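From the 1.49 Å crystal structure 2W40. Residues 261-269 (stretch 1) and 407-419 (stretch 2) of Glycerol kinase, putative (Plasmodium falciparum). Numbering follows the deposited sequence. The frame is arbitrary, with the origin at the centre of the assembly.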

ATOM      1  N   GLU C 261       1.062 -38.783  17.152  1.00 18.27           N
ATOM      2  CA  GLU C 261       1.049 -38.736  15.714  1.00 19.14           C
ATOM      3  C   GLU C 261      -0.295 -38.195  15.183  1.00 18.02           C
ATOM      4  O   GLU C 261      -1.421 -38.618  15.634  1.00 19.62           O
ATOM      5  N   GLY C 262      -0.182 -37.239  14.245  1.00 15.53           N
ATOM      6  CA  GLY C 262      -1.282 -36.566  13.634  1.00 17.44           C
ATOM      7  C   GLY C 262      -1.840 -35.316  14.294  1.00 16.43           C
ATOM      8  O   GLY C 262      -2.672 -34.637  13.711  1.00 18.25           O
ATOM      9  N   GLU C 263      -1.459 -35.060  15.511  1.00 15.13           N
ATOM     10  CA  GLU C 263      -1.836 -33.878  16.156  1.00 14.85           C
ATOM     11  C   GLU C 263      -1.025 -32.710  15.586  1.00 13.95           C
ATOM     12  O   GLU C 263       0.214 -32.864  15.313  1.00 13.77           O
ATOM     13  N   ALA C 264      -1.720 -31.584  15.505  1.00 13.63           N
ATOM     14  CA  ALA C 264      -1.213 -30.336  14.855  1.00 12.23           C
ATOM     15  C   ALA C 264      -1.509 -29.082  15.635  1.00 13.61           C
ATOM     16  O   ALA C 264      -2.578 -28.952  16.221  1.00 13.55           O
ATOM     17  N   LYS C 265      -0.562 -28.135  15.616  1.00 10.97           N
ATOM     18  CA  LYS C 265      -0.780 -26.811  16.221  1.00 10.57           C
ATOM     19  C   LYS C 265      -0.366 -25.741  15.215  1.00  9.42           C
ATOM     20  O   LYS C 265       0.435 -25.969  14.318  1.00 10.95           O
ATOM     21  N   CYS C 266      -0.848 -24.556  15.458  1.00  9.76           N
ATOM     22  CA  CYS C 266      -0.475 -23.368  14.710  1.00  8.74           C
ATOM     23  C   CYS C 266      -0.278 -22.210  15.672  1.00  9.89           C
ATOM     24  O   CYS C 266      -1.167 -21.905  16.461  1.00 11.70           O
ATOM     25  N   THR C 267       0.925 -21.609  15.663  1.00  8.69           N
ATOM     26  CA  THR C 267       1.257 -20.473  16.446  1.00  9.24           C
ATOM     27  C   THR C 267       1.252 -19.224  15.590  1.00 10.57           C
ATOM     28  O   THR C 267       1.881 -19.208  14.525  1.00 13.03           O
ATOM     29  N   TYR C 268       0.578 -18.183  16.098  1.00  9.99           N
ATOM     30  CA  TYR C 268       0.491 -16.902  15.493  1.00  8.86           C
ATOM     31  C   TYR C 268       1.367 -15.953  16.321  1.00 11.52           C
ATOM     32  O   TYR C 268       1.093 -15.643  17.497  1.00 12.07           O
ATOM     33  N   GLY C 269       2.395 -15.452  15.687  1.00 10.22           N
ATOM     34  CA  GLY C 269       3.359 -14.573  16.297  1.00 10.51           C
ATOM     35  C   GLY C 269       3.947 -13.613  15.244  1.00 10.17           C
ATOM     36  O   GLY C 269       3.262 -13.207  14.328  1.00 10.72           O
ATOM     37  N   MET C 407      -9.100 -34.191   5.963  1.00 29.86           N
ATOM     38  CA  MET C 407      -9.209 -33.038   6.865  1.00 30.78           C
ATOM     39  C   MET C 407      -8.439 -33.202   8.176  1.00 29.24           C
ATOM     40  O   MET C 407      -8.121 -34.308   8.600  1.00 28.44           O
ATOM     41  N   LEU C 408      -8.125 -32.085   8.854  1.00 27.26           N
ATOM     42  CA  LEU C 408      -7.654 -32.162  10.228  1.00 27.56           C
ATOM     43  C   LEU C 408      -8.863 -32.119  11.156  1.00 27.13           C
ATOM     44  O   LEU C 408      -9.739 -31.277  10.979  1.00 28.98           O
ATOM     45  N   HIS C 409      -8.886 -32.957  12.196  1.00 27.27           N
ATOM     46  CA  HIS C 409     -10.013 -32.918  13.151  1.00 27.19           C
ATOM     47  C   HIS C 409     -10.071 -31.661  14.013  1.00 25.92           C
ATOM     48  O   HIS C 409     -11.168 -31.093  14.274  1.00 25.01           O
ATOM     49  N   VAL C 410      -8.892 -31.197  14.461  1.00 23.14           N
ATOM     50  CA  VAL C 410      -8.842 -29.915  15.101  1.00 21.58           C
ATOM     51  C   VAL C 410      -7.435 -29.354  14.800  1.00 21.83           C
ATOM     52  O   VAL C 410      -6.479 -30.143  14.570  1.00 22.29           O
ATOM     53  N   LEU C 411      -7.350 -28.031  14.744  1.00 18.15           N
ATOM     54  CA  LEU C 411      -6.087 -27.346  14.706  1.00 16.42           C
ATOM     55  C   LEU C 411      -6.034 -26.610  15.990  1.00 15.44           C
ATOM     56  O   LEU C 411      -6.889 -25.765  16.221  1.00 17.46           O
ATOM     57  N   ARG C 412      -5.046 -26.895  16.835  1.00 15.36           N
ATOM     58  CA  ARG C 412      -4.873 -26.195  18.109  1.00 15.27           C
ATOM     59  C   ARG C 412      -4.019 -24.958  17.817  1.00 14.28           C
ATOM     60  O   ARG C 412      -2.931 -25.098  17.233  1.00 17.19           O
ATOM     61  N   CYS C 413      -4.447 -23.806  18.271  1.00 13.49           N
ATOM     62  CA  CYS C 413      -3.867 -22.511  17.925  1.00 13.60           C
ATOM     63  C   CYS C 413      -3.528 -21.754  19.180  1.00 14.89           C
ATOM     64  O   CYS C 413      -4.205 -21.815  20.211  1.00 13.67           O
ATOM     65  N   ASP C 414      -2.464 -20.972  19.064  1.00 12.93           N
ATOM     66  CA  ASP C 414      -2.038 -20.140  20.112  1.00 14.55           C
ATOM     67  C   ASP C 414      -1.419 -18.870  19.611  1.00 13.21           C
ATOM     68  O   ASP C 414      -1.002 -18.773  18.506  1.00 11.49           O
ATOM     69  N   GLY C 415      -1.352 -17.894  20.471  1.00 15.74           N
ATOM     70  CA  GLY C 415      -0.724 -16.589  20.145  1.00 14.97           C
ATOM     71  C   GLY C 415      -1.598 -15.403  20.401  1.00 16.28           C
ATOM     72  O   GLY C 415      -2.795 -15.458  20.469  1.00 16.24           O
ATOM     73  N   GLY C 416      -0.981 -14.243  20.487  1.00 18.13           N
ATOM     74  CA  GLY C 416      -1.787 -13.062  20.651  1.00 18.44           C
ATOM     75  C   GLY C 416      -2.988 -12.852  19.773  1.00 18.12           C
ATOM     76  O   GLY C 416      -4.063 -12.503  20.242  1.00 19.60           O
ATOM     77  N   MET C 417      -2.815 -13.091  18.475  1.00 19.83           N
ATOM     78  CA  MET C 417      -3.840 -12.891  17.545  1.00 20.48           C
ATOM     79  C   MET C 417      -5.032 -13.832  17.702  1.00 18.91           C
ATOM     80  O   MET C 417      -6.091 -13.553  17.205  1.00 17.32           O
ATOM     81  N   THR C 418      -4.855 -14.934  18.466  1.00 17.34           N
ATOM     82  CA  THR C 418      -5.936 -15.900  18.644  1.00 16.47           C
ATOM     83  C   THR C 418      -7.026 -15.357  19.573  1.00 15.49           C
ATOM     84  O   THR C 418      -8.107 -15.942  19.691  1.00 15.88           O
ATOM     85  N   LYS C 419      -6.767 -14.226  20.215  1.00 15.81           N
ATOM     86  CA  LYS C 419      -7.841 -13.531  20.986  1.00 19.08           C
ATOM     87  C   LYS C 419      -8.806 -12.657  20.160  1.00 19.14           C
ATOM     88  O   LYS C 419      -9.825 -12.204  20.679  1.00 20.47           O
TER

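The two stretches lie side by side as parallel strands, 264-268 against a strand around 411-414, and bury 635 Å² between them. At the start of stretch 2, L408 points toward stretch 1. With chi1 m and chi2 t, its CD2 comes to 4.2 Å from A264 CB. V410 keeps its side chain sideways and contributes through its backbone: water 1 donates to V410 O (3.1 Å) and accepts from A264 N (3.0 Å), bridging the two stretches just before the direct ladder begins.

L411 leaves the backbone sideways, but its t, p rotamer brings its end closer to stretch 1. CD1 lies 3.9 Å from A264 CB, and CD2 lies 3.9 Å from C266 CB, so the two methyls span alternate residues of the facing strand. R412 supplies two rungs of the ladder, through its own N and O, with R412 N donating to A264 O (3.3 Å) and R412 O accepting from C266 N (2.8 Å). Its side chain (chi1 m, chi2 t) shares a sheet face with K265, the CB atoms of R412 and K265 being 4.4 Å apart; the ends of both side chains then lead away, and the guanidinium is hydrogen-bonded elsewhere in the structure.

C413 turns to the other face, beside C266. In the m rotamer its SG lies 4.0 Å from C266 CB and 3.8 Å from Y268 CE2, meeting the tyrosine ring at its edge.

D414 returns to the face of K265 and T267. Chi1 p brings its carboxylate back over stretch 1, where OD2 accepts a hydrogen bond from T267 OG1 (2.9 Å). That hydroxyl also accepts from K265 NZ (2.7 Å from T267 OG1), so lysine, threonine and aspartate form a polar chain. The D414 backbone continues the ladder, its N donating to C266 O (3.1 Å) and its O accepting from Y268 N (2.9 Å).

At G415 a side chain would point toward stretch 1 and clash with Y268 O; the backbone angles also call for glycine. Beyond it, waters 2 and 3 both donate to Y268 O (2.7 and 3.2 Å, respectively) and accept from M417 N (2.8 Å from water 2) and G416 N (2.8 Å from water 3), tying the 3-10 segment to the strand end.

M417, extended as m, t, t, points toward Y268, with the CB atoms of M417 and Y268 4.0 Å apart. T418, in the p rotamer, sets CG2 3.6 Å from Y268 CD2, while its OG1 donates to G415 O (2.7 Å).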

ATOM      1  CB  GLU C 261       1.363 -40.146  15.212  1.00 20.01           C
ATOM      2  CG  GLU C 261       1.660 -40.264  13.815  1.00 19.98           C
ATOM      3  CD  GLU C 261       2.067 -41.666  13.479  1.00 27.06           C
ATOM      4  OE1 GLU C 261       2.482 -42.505  14.394  1.00 36.11           O
ATOM      5  OE2 GLU C 261       1.995 -41.936  12.263  1.00 37.03           O
ATOM      6  CB  GLU C 263      -1.615 -33.924  17.636  1.00 13.47           C
ATOM      7  CG  GLU C 263      -2.496 -34.947  18.446  1.00 16.55           C
ATOM      8  CD  GLU C 263      -2.392 -34.686  19.924  1.00 19.98           C
ATOM      9  OE1 GLU C 263      -1.409 -35.140  20.554  1.00 18.81           O
ATOM     10  OE2 GLU C 263      -3.268 -33.900  20.449  1.00 32.58           O
ATOM     11  CB  ALA C 264      -1.736 -30.164  13.511  1.00 13.71           C
ATOM     12  CB  LYS C 265      -0.055 -26.658  17.499  1.00 12.59           C
ATOM     13  CG  LYS C 265       1.514 -26.634  17.352  1.00 10.82           C
ATOM     14  CD  LYS C 265       2.032 -25.158  17.240  1.00 14.31           C
ATOM     15  CE  LYS C 265       3.525 -25.074  16.966  1.00 13.80           C
ATOM     16  NZ  LYS C 265       3.843 -23.764  16.413  1.00 13.65           N
ATOM     17  CB  CYS C 266      -1.518 -23.071  13.675  1.00 11.38           C
ATOM     18  SG  CYS C 266      -1.046 -21.709  12.615  1.00 15.01           S
ATOM     19  CB  THR C 267       2.674 -20.650  17.126  1.00 10.86           C
ATOM     20  OG1 THR C 267       2.715 -21.853  17.973  1.00 13.43           O
ATOM     21  CG2 THR C 267       3.033 -19.442  17.954  1.00 13.10           C
ATOM     22  CB  TYR C 268      -0.963 -16.359  15.487  1.00 11.08           C
ATOM     23  CG  TYR C 268      -1.920 -17.188  14.643  1.00  9.15           C
ATOM     24  CD1 TYR C 268      -2.351 -16.761  13.427  1.00 10.79           C
ATOM     25  CD2 TYR C 268      -2.510 -18.327  15.125  1.00 12.68           C
ATOM     26  CE1 TYR C 268      -3.230 -17.465  12.680  1.00 11.82           C
ATOM     27  CE2 TYR C 268      -3.419 -19.086  14.302  1.00 12.83           C
ATOM     28  CZ  TYR C 268      -3.794 -18.635  13.135  1.00 12.41           C
ATOM     29  OH  TYR C 268      -4.745 -19.391  12.417  1.00 14.07           O
ATOM     30  CB  MET C 407     -10.712 -32.802   7.227  1.00 32.23           C
ATOM     31  CG  MET C 407     -11.405 -34.122   7.867  1.00 35.61           C
ATOM     32  SD  MET C 407     -11.762 -34.243   9.670  1.00 41.32           S
ATOM     33  CE  MET C 407     -13.161 -33.121   9.839  1.00 37.62           C
ATOM     34  CB  LEU C 408      -6.731 -30.944  10.538  1.00 27.06           C
ATOM     35  CG  LEU C 408      -5.280 -31.019  10.224  1.00 26.09           C
ATOM     36  CD1 LEU C 408      -4.714 -29.587  10.502  1.00 23.12           C
ATOM     37  CD2 LEU C 408      -4.487 -32.111  11.014  1.00 22.88           C
ATOM     38  CB  HIS C 409     -10.064 -34.206  14.010  1.00 29.95           C
ATOM     39  CG  HIS C 409     -10.481 -35.401  13.215  1.00 35.98           C
ATOM     40  ND1 HIS C 409     -11.712 -35.476  12.579  1.00 42.28           N
ATOM     41  CD2 HIS C 409      -9.813 -36.534  12.881  1.00 41.81           C
ATOM     42  CE1 HIS C 409     -11.789 -36.620  11.912  1.00 45.26           C
ATOM     43  NE2 HIS C 409     -10.653 -37.282  12.079  1.00 44.69           N
ATOM     44  CB  VAL C 410      -9.168 -29.950  16.539  1.00 20.14           C
ATOM     45  CG1 VAL C 410      -8.068 -30.716  17.390  1.00 21.22           C
ATOM     46  CG2 VAL C 410      -9.311 -28.583  17.054  1.00 23.29           C
ATOM     47  CB  LEU C 411      -6.006 -26.376  13.474  1.00 14.35           C
ATOM     48  CG  LEU C 411      -4.626 -25.660  13.284  1.00 14.22           C
ATOM     49  CD1 LEU C 411      -3.497 -26.755  13.132  1.00 15.75           C
ATOM     50  CD2 LEU C 411      -4.730 -24.621  12.039  1.00 11.57           C
ATOM     51  CB  ARG C 412      -4.149 -27.036  19.151  1.00 15.77           C
ATOM     52  CG  ARG C 412      -4.935 -28.235  19.530  1.00 17.70           C
ATOM     53  CD  ARG C 412      -4.520 -28.859  20.889  1.00 21.45           C
ATOM     54  NE  ARG C 412      -4.194 -27.946  22.041  1.00 29.85           N
ATOM     55  CZ  ARG C 412      -5.023 -27.459  23.014  1.00 30.23           C
ATOM     56  NH1 ARG C 412      -6.337 -27.735  23.072  1.00 30.63           N
ATOM     57  NH2 ARG C 412      -4.522 -26.694  23.976  1.00 30.47           N
ATOM     58  CB  CYS C 413      -4.801 -21.662  17.013  1.00 14.86           C
ATOM     59  SG  CYS C 413      -5.064 -22.367  15.344  1.00 15.21           S
ATOM     60  CB  ASP C 414      -1.052 -20.936  20.954  1.00 15.42           C
ATOM     61  CG  ASP C 414       0.214 -21.446  20.153  1.00 18.51           C
ATOM     62  OD1 ASP C 414       0.165 -22.573  19.508  1.00 20.32           O
ATOM     63  OD2 ASP C 414       1.194 -20.633  20.155  1.00 24.89           O
ATOM     64  CB  MET C 417      -3.221 -13.137  16.150  1.00 23.29           C
ATOM     65  CG  MET C 417      -2.298 -12.042  15.613  1.00 27.90           C
ATOM     66  SD  MET C 417      -1.792 -12.410  13.867  1.00 30.52           S
ATOM     67  CE  MET C 417      -0.724 -10.945  13.679  1.00 31.74           C
ATOM     68  CB  THR C 418      -5.362 -17.276  19.145  1.00 15.05           C
ATOM     69  OG1 THR C 418      -4.942 -17.080  20.491  1.00 15.32           O
ATOM     70  CG2 THR C 418      -4.209 -17.809  18.265  1.00 17.42           C
ATOM     71  CB  LYS C 419      -7.162 -12.692  22.078  1.00 22.64           C
ATOM     72  CG  LYS C 419      -6.249 -13.557  22.961  1.00 26.94           C
ATOM     73  CD  LYS C 419      -6.988 -14.806  23.495  1.00 31.86           C
ATOM     74  CE  LYS C 419      -6.058 -15.948  23.958  1.00 29.87           C
ATOM     75  NZ  LYS C 419      -5.985 -17.053  23.024  1.00 28.84           N
TER
HETATM   76  O   HOH W   1      -4.622 -31.687  16.434  1.00 26.90           O
HETATM   77  O   HOH W   2      -0.101 -13.209  17.762  1.00 21.95           O
HETATM   78  O   HOH W   3       1.792 -14.256  20.351  1.00 40.57           O